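Local coordinates for protein kirola (Actinidia deliciosa, PDB 4IGV) that is a fruit allergen of the ripening-related, PR-10-like proteins and, as in Bet v 1 relatives, probably binds small hydrophobic ligands, at residues V55-Y60 and E66-D71; F85-V88 and L92-L95; Y26-I31 and Q40-L45. One frame throughout, in Å; residues are numbered along the deposited sequence. Where two conformers were deposited one is given.

Contact 1 of 3, residues V55-Y60 and E66-D71; sequences VIFFKY and EKTAKD
Lys67 lays its CB over one face of the Tyr60 ring, 3.8 Å from the ring centroid, a CH-pi contact at the end of the hairpin nearest its turn. Tyr60 reaches across because its CG sits between the backbone N and the carbonyl carbon (chi1 69°), which swings the ring over the neighbouring strand, where its CE2 also packs on the Ala69 methyl. The phenol is then tethered: a water in the plane of the ring lies 2.7 Å from Tyr60 OH and donates to Thr68 O. Farther along the same face, the side chains of Asp71 and Phe58 cross at about a right angle, the carboxylate and ring planes tilted 52° to each other and Asp71 OD2 3.4 Å from Phe58 CE2; OD2 is also hydrogen-bonded to an unidentified molecule, probably from the crystallisation liquor. The other face has its own pairing. Phe57, with CG anti to the backbone N, carries its ring across toward strand 65-77 until CZ touches Thr68 CB and CG2, while Val55 CG1 packs on Lys70 CG at 3.8 Å.

Beneath these groups the backbones fix the register. Ile56 with Asp71, Phe58 with Ala69 and Tyr60 with Lys67 are hydrogen-bonded pairs, each joined by two N-H to C=O bonds; Ala69 N uses an in-plane lone pair of Phe58 O at 3.1 Å. Phe57 with Lys70 and Lys59 with Thr68 are the non-hydrogen-bonded pairs between them. Outside the pair, Phe136 of helix 131-145 meets the Tyr60 ring, and Asp91 accepts a bond from Thr68 N. With strand axes 4.7 Å apart and an angle of 168°, this is the antiparallel beta hairpin 55-62/65-77 of the Bet v 1 fold, whose curved sheet wraps around the long C-terminal helix.

Contact 2 of 3, residues F85-V88 and L92-L95; sequences FKIV and LMEL
The chain leaves strand 82-88 after Ile87 and Val88 and comes back at Leu92 and Met93 as a short 3-10 turn; the nearest CA atoms, those of Val88 and Met93, are 7.4 Å apart, and no hydrogen bond joins the two segments. Side chains bridge that gap. Ile87 points toward the turn and divides its two branches between two partners: its CD1 meets Leu92 CD1 at 3.4 Å, closer than usual for two methyl carbons, while CG2 touches the Met93 methyl, CE, at 3.7 Å. The division follows from the Ile87 torsion, which puts CG1 anti to the carbonyl carbon and CG2 anti to the backbone N.

In the Bet v 1 fold this is the connection between two neighbouring antiparallel strands, 82-88 and 96-107, so the apolar cluster packs the linking turn against the strand it has just left. Ile87 and Met93 also both touch Phe99 on the returning strand, and a backbone hydrogen bond joins Ile87 to Phe99.

Met93 folds back over the strand end, bent at chi2 (-66°) and chi3 (98°). Met93 CG lies 3.9 Å from Val88 O, and Met93 SD passes 3.8 Å from Ile87 O, so the thioether runs beside the last carbonyls of the strand before CE arrives at the isoleucine. Within the turn itself, Leu95 N bonds to Leu92 O at 3.0 Å.

Contact 3 of 3, residues Y26-I31 and Q40-L45; sequences YRLYLI and QGVDLL
Val42 is the bump of this contact, and the hollow that receives it is formed by Leu28, Tyr29 and Ile31. Its CB bond points toward the 26-31 segment, and the two methyls divide the hollow between them. Val42 CG1, anti to the backbone N (chi1 -179°), lies against Leu28, 4.1 Å from Leu28 CG. Val42 CG2 enters the angle between Leu28 O, 3.8 Å away, and CG1 of Ile31, the latter in one of its two conformers. The floor between them is backbone: Val42 CB sits 3.8 Å from Tyr29 CA. Leu28 crosses the valine at about a right angle, and no hydrogen bond links the segments.

A type I beta turn from Arg27 to Leu30 runs through the hollow's wall, closed by Leu30 N to Arg27 O at 2.9 Å. Turned away from the valine, the Tyr29 phenol accepts a nearly straight bond from Arg27 NE, 2.9 Å long and in the guanidinium plane, while the Tyr29 ring meets Trp49 edge to face. Leu28 and Val42 both continue onto Ile56 and Phe58. Two short helices between the first two strands are characteristic of the Bet v 1 fold, and here their junction packs onto edge strand 39-46.

In the fold
Followed from the N terminus, the three contacts come in series and none crosses another. Contact 3 closes first, bringing the chain through helix 30-34 back as strand 39-46, an outermost strand of the sheet. Contact 1 then closes the hairpin of 55-62 and 65-77, and contact 2 the short connection leaving strand 82-88. Neighbouring strands join them: 39-46 lies beside 55-62, with Phe57 N hydrogen-bonded to Asp43 O, and 65-77 lies beside 82-88, with Val88 N hydrogen-bonded to Lys70 O. Contacts 2 and 3, with centres about 18 Å apart, still meet where Phe85 touches Leu28, so four consecutive strands and the helix junction are tied together.

Contact 1 of 3, residues V55-Y60 and E66-D71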
# COMPACT_ATOMS: atom_id res chain seq x y z
N VAL A 55 6.18 -1.70 12.52
CA VAL A 55 5.18 -0.66 12.62
C VAL A 55 5.69 0.55 11.87
O VAL A 55 6.82 1.00 12.13
CB VAL A 55 4.89 -0.31 14.10
CG1 VAL A 55 3.87 0.87 14.23
CG2 VAL A 55 4.46 -1.54 14.92
N ILE A 56 4.88 1.06 10.96
CA ILE A 56 5.30 2.07 10.01
C ILE A 56 4.29 3.23 10.03
O ILE A 56 3.06 3.03 10.01
CB ILE A 56 5.47 1.51 8.59
CG1 ILE A 56 6.45 0.36 8.59
CG2 ILE A 56 5.92 2.62 7.62
CD1 ILE A 56 6.51 -0.34 7.22
N PHE A 57 4.83 4.45 10.04
CA PHE A 57 4.01 5.67 9.99
C PHE A 57 4.10 6.28 8.59
O PHE A 57 5.19 6.41 8.06
CB PHE A 57 4.51 6.66 11.04
CG PHE A 57 3.73 7.95 11.12
CD1 PHE A 57 2.48 7.98 11.76
CD2 PHE A 57 4.26 9.12 10.64
CE1 PHE A 57 1.79 9.17 11.86
CE2 PHE A 57 3.55 10.32 10.76
CZ PHE A 57 2.31 10.30 11.40
N PHE A 58 2.94 6.66 8.01
CA PHE A 58 2.88 7.25 6.69
C PHE A 58 2.34 8.65 6.77
O PHE A 58 1.33 8.92 7.45
CB PHE A 58 1.97 6.44 5.79
CG PHE A 58 2.45 5.05 5.51
CD1 PHE A 58 3.28 4.77 4.49
CD2 PHE A 58 2.07 3.98 6.33
CE1 PHE A 58 3.72 3.48 4.22
CE2 PHE A 58 2.50 2.72 6.05
CZ PHE A 58 3.31 2.47 5.01
N LYS A 59 3.02 9.57 6.08
CA LYS A 59 2.52 10.90 5.85
C LYS A 59 2.23 10.96 4.35
O LYS A 59 3.12 10.73 3.54
CB LYS A 59 3.57 11.95 6.21
CG LYS A 59 3.92 11.97 7.67
CD LYS A 59 4.95 13.03 7.94
CE LYS A 59 4.41 14.40 7.70
NZ LYS A 59 5.33 15.44 8.24
N TYR A 60 0.98 11.22 3.99
CA TYR A 60 0.55 11.19 2.62
C TYR A 60 -0.47 12.25 2.31
O TYR A 60 -0.98 12.92 3.22
CB TYR A 60 0.04 9.76 2.26
CG TYR A 60 -1.26 9.28 2.89
CD1 TYR A 60 -2.44 9.30 2.19
CD2 TYR A 60 -1.30 8.80 4.19
CE1 TYR A 60 -3.66 8.81 2.77
CE2 TYR A 60 -2.49 8.34 4.78
CZ TYR A 60 -3.65 8.32 4.06
OH TYR A 60 -4.83 7.87 4.62
N GLU A 66 -3.52 16.55 3.53
CA GLU A 66 -2.50 15.79 4.21
C GLU A 66 -3.17 14.87 5.23
O GLU A 66 -4.06 15.30 6.00
CB GLU A 66 -1.46 16.69 4.86
CG GLU A 66 -0.66 17.53 3.85
CD GLU A 66 0.46 18.35 4.50
OE1 GLU A 66 0.74 18.20 5.71
OE2 GLU A 66 1.05 19.16 3.77
N LYS A 67 -2.77 13.61 5.16
CA LYS A 67 -3.28 12.57 6.03
C LYS A 67 -2.15 11.79 6.65
O LYS A 67 -1.01 11.86 6.18
CB LYS A 67 -4.20 11.65 5.27
CG LYS A 67 -5.51 12.38 4.83
CD LYS A 67 -6.48 11.46 4.20
CE LYS A 67 -7.58 12.24 3.53
NZ LYS A 67 -8.81 12.29 4.32
N THR A 68 -2.45 11.04 7.70
CA THR A 68 -1.46 10.14 8.28
C THR A 68 -2.08 8.77 8.54
O THR A 68 -3.30 8.65 8.67
CB THR A 68 -0.81 10.65 9.59
OG1 THR A 68 -1.78 10.71 10.66
CG2 THR A 68 -0.18 12.01 9.40
N ALA A 69 -1.24 7.76 8.64
CA ALA A 69 -1.67 6.40 9.02
C ALA A 69 -0.53 5.74 9.74
O ALA A 69 0.65 5.95 9.40
CB ALA A 69 -2.02 5.60 7.82
N LYS A 70 -0.85 4.93 10.72
CA LYS A 70 0.12 4.05 11.33
C LYS A 70 -0.35 2.64 11.03
O LYS A 70 -1.50 2.27 11.30
CB LYS A 70 0.19 4.26 12.85
CG LYS A 70 1.23 3.49 13.52
CD LYS A 70 1.34 3.78 15.02
CE LYS A 70 0.15 3.32 15.76
NZ LYS A 70 0.43 3.46 17.23
N ASP A 71 0.56 1.84 10.49
CA ASP A 71 0.26 0.48 10.06
C ASP A 71 1.17 -0.52 10.72
O ASP A 71 2.32 -0.19 11.05
CB ASP A 71 0.49 0.26 8.56
CG ASP A 71 -0.39 1.06 7.66
OD1 ASP A 71 -1.11 1.98 8.08
OD2 ASP A 71 -0.31 0.76 6.42
O HOH W 1 -5.27 7.16 7.20

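Contact 2 of 3, residues F85-V88 and L92-L95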
# COMPACT_ATOMS: atom_id res chain seq x y z
N PHE A 85 -0.55 -5.07 5.15
CA PHE A 85 -0.51 -3.93 6.06
C PHE A 85 -1.87 -3.75 6.73
O PHE A 85 -2.91 -3.76 6.07
CB PHE A 85 -0.23 -2.68 5.28
CG PHE A 85 1.09 -2.68 4.56
CD1 PHE A 85 2.25 -2.27 5.19
CD2 PHE A 85 1.16 -3.08 3.25
CE1 PHE A 85 3.50 -2.29 4.49
CE2 PHE A 85 2.39 -3.09 2.54
CZ PHE A 85 3.55 -2.70 3.17
N LYS A 86 -1.88 -3.70 8.06
CA LYS A 86 -3.09 -3.40 8.83
C LYS A 86 -3.02 -1.95 9.29
O LYS A 86 -2.09 -1.60 9.99
CB LYS A 86 -3.25 -4.34 10.04
CG LYS A 86 -4.39 -3.94 10.96
CD LYS A 86 -4.46 -4.91 12.14
CE LYS A 86 -5.42 -4.44 13.16
NZ LYS A 86 -5.29 -5.40 14.29
N ILE A 87 -4.01 -1.14 8.96
CA ILE A 87 -4.06 0.25 9.42
C ILE A 87 -4.59 0.27 10.83
O ILE A 87 -5.67 -0.28 11.09
CB ILE A 87 -4.90 1.16 8.48
CG1 ILE A 87 -4.42 1.04 7.03
CG2 ILE A 87 -4.87 2.63 9.04
CD1 ILE A 87 -5.28 1.76 5.99
N VAL A 88 -3.85 0.86 11.75
CA VAL A 88 -4.26 0.84 13.17
C VAL A 88 -4.63 2.19 13.68
O VAL A 88 -5.47 2.29 14.60
CB VAL A 88 -3.24 0.16 14.07
CG1 VAL A 88 -3.11 -1.35 13.62
CG2 VAL A 88 -1.92 0.83 14.14
N LEU A 92 -8.04 7.34 8.09
CA LEU A 92 -8.95 6.25 7.63
C LEU A 92 -9.78 5.62 8.73
O LEU A 92 -10.92 5.17 8.50
CB LEU A 92 -8.15 5.16 6.88
CG LEU A 92 -7.76 5.46 5.44
CD1 LEU A 92 -6.60 4.66 4.92
CD2 LEU A 92 -9.02 5.34 4.50
N MET A 93 -9.25 5.67 9.94
CA MET A 93 -9.94 5.09 11.08
C MET A 93 -11.14 5.93 11.51
O MET A 93 -11.92 5.51 12.34
CB MET A 93 -8.98 4.92 12.26
CG MET A 93 -7.83 3.96 12.01
SD MET A 93 -8.41 2.25 11.81
CE MET A 93 -8.40 2.20 10.03
N GLU A 94 -11.28 7.11 10.94
CA GLU A 94 -12.46 7.93 11.19
C GLU A 94 -13.65 7.42 10.39
O GLU A 94 -14.79 7.81 10.69
CB GLU A 94 -12.19 9.39 10.84
CG GLU A 94 -11.17 10.05 11.76
CD GLU A 94 -10.75 11.45 11.29
OE1 GLU A 94 -10.69 11.69 10.06
OE2 GLU A 94 -10.49 12.31 12.15
N LEU A 95 -13.40 6.60 9.37
CA LEU A 95 -14.42 6.06 8.49
C LEU A 95 -14.58 4.55 8.52
O LEU A 95 -15.70 4.04 8.29
CB LEU A 95 -14.11 6.47 7.03
CG LEU A 95 -14.02 7.96 6.68
CD1 LEU A 95 -13.56 8.18 5.24
CD2 LEU A 95 -15.38 8.58 6.93

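Contact 3 of 3, residues Y26-I31 and Q40-L45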
# COMPACT_ATOMS: atom_id res chain seq x y z
N TYR A 26 11.10 -4.37 1.92
CA TYR A 26 12.28 -3.96 2.64
C TYR A 26 12.65 -2.48 2.55
O TYR A 26 13.41 -2.00 3.41
CB TYR A 26 13.45 -4.75 2.11
CG TYR A 26 13.56 -6.16 2.61
CD1 TYR A 26 13.49 -7.21 1.74
CD2 TYR A 26 13.85 -6.40 3.93
CE1 TYR A 26 13.66 -8.53 2.19
CE2 TYR A 26 14.01 -7.71 4.39
CZ TYR A 26 13.92 -8.73 3.48
OH TYR A 26 14.15 -10.03 3.97
N ARG A 27 12.19 -1.77 1.54
CA ARG A 27 12.67 -0.39 1.35
C ARG A 27 11.51 0.55 1.06
O ARG A 27 11.55 1.38 0.14
CB ARG A 27 13.73 -0.32 0.25
CG ARG A 27 14.94 -1.23 0.48
CD ARG A 27 16.12 -0.99 -0.40
NE ARG A 27 16.71 0.34 -0.13
CZ ARG A 27 17.44 1.06 -0.96
NH1 ARG A 27 17.72 0.57 -2.14
NH2 ARG A 27 17.91 2.27 -0.61
N LEU A 28 10.51 0.51 1.94
CA LEU A 28 9.27 1.20 1.69
C LEU A 28 9.46 2.72 1.67
O LEU A 28 8.74 3.45 0.97
CB LEU A 28 8.19 0.75 2.70
CG LEU A 28 6.73 1.13 2.39
CD1 LEU A 28 6.22 0.60 1.04
CD2 LEU A 28 5.86 0.66 3.53
N TYR A 29 10.45 3.20 2.40
CA TYR A 29 10.82 4.59 2.41
C TYR A 29 11.15 5.15 1.02
O TYR A 29 11.04 6.36 0.79
CB TYR A 29 11.98 4.88 3.35
CG TYR A 29 13.20 4.02 3.12
CD1 TYR A 29 14.12 4.36 2.15
CD2 TYR A 29 13.44 2.86 3.84
CE1 TYR A 29 15.24 3.59 1.93
CE2 TYR A 29 14.54 2.09 3.62
CZ TYR A 29 15.44 2.44 2.65
OH TYR A 29 16.57 1.64 2.47
N LEU A 30 11.53 4.29 0.07
CA LEU A 30 11.83 4.80 -1.29
C LEU A 30 10.59 5.42 -1.96
O LEU A 30 10.75 6.18 -2.91
CB LEU A 30 12.37 3.68 -2.16
CG LEU A 30 13.74 3.19 -1.79
CD1 LEU A 30 14.13 2.01 -2.65
CD2 LEU A 30 14.82 4.30 -1.89
N ILE A 31 9.37 5.09 -1.51
CA ILE A 31 8.18 5.61 -2.20
C ILE A 31 7.98 7.10 -1.94
O ILE A 31 7.26 7.76 -2.71
CB ILE A 31 6.87 4.82 -1.94
CG1 ILE A 31 6.38 4.99 -0.49
CG2 ILE A 31 7.01 3.35 -2.45
CD1 ILE A 31 5.01 4.35 -0.18
N GLN A 40 4.74 11.75 1.52
CA GLN A 40 5.70 12.70 2.08
C GLN A 40 6.63 12.09 3.13
O GLN A 40 7.68 12.66 3.42
CB GLN A 40 5.00 13.88 2.69
CG GLN A 40 4.40 14.79 1.68
CD GLN A 40 3.12 14.27 1.04
OE1 GLN A 40 2.19 13.93 1.73
NE2 GLN A 40 3.09 14.20 -0.30
N GLY A 41 6.27 10.95 3.69
CA GLY A 41 7.14 10.30 4.67
C GLY A 41 6.68 8.88 4.90
O GLY A 41 5.49 8.58 4.91
N VAL A 42 7.66 7.99 5.07
CA VAL A 42 7.47 6.62 5.53
C VAL A 42 8.50 6.40 6.60
O VAL A 42 9.72 6.29 6.31
CB VAL A 42 7.73 5.68 4.39
CG1 VAL A 42 7.51 4.27 4.85
CG2 VAL A 42 6.81 5.96 3.16
N ASP A 43 8.01 6.29 7.83
CA ASP A 43 8.88 6.26 9.01
C ASP A 43 8.67 5.00 9.81
O ASP A 43 7.57 4.77 10.36
CB ASP A 43 8.61 7.45 9.92
CG ASP A 43 8.79 8.76 9.19
OD1 ASP A 43 9.89 8.96 8.62
OD2 ASP A 43 7.79 9.50 9.04
N LEU A 44 9.71 4.18 9.90
CA LEU A 44 9.66 3.00 10.73
C LEU A 44 9.61 3.46 12.18
O LEU A 44 10.40 4.29 12.61
CB LEU A 44 10.91 2.15 10.46
CG LEU A 44 11.02 0.83 11.23
CD1 LEU A 44 9.97 -0.18 10.76
CD2 LEU A 44 12.38 0.28 10.96
N LEU A 45 8.68 2.90 12.93
CA LEU A 45 8.52 3.19 14.33
C LEU A 45 8.97 2.06 15.23
O LEU A 45 9.49 2.34 16.29
CB LEU A 45 7.06 3.50 14.61
CG LEU A 45 6.46 4.71 13.95
CD1 LEU A 45 5.03 4.93 14.49
CD2 LEU A 45 7.28 5.95 14.15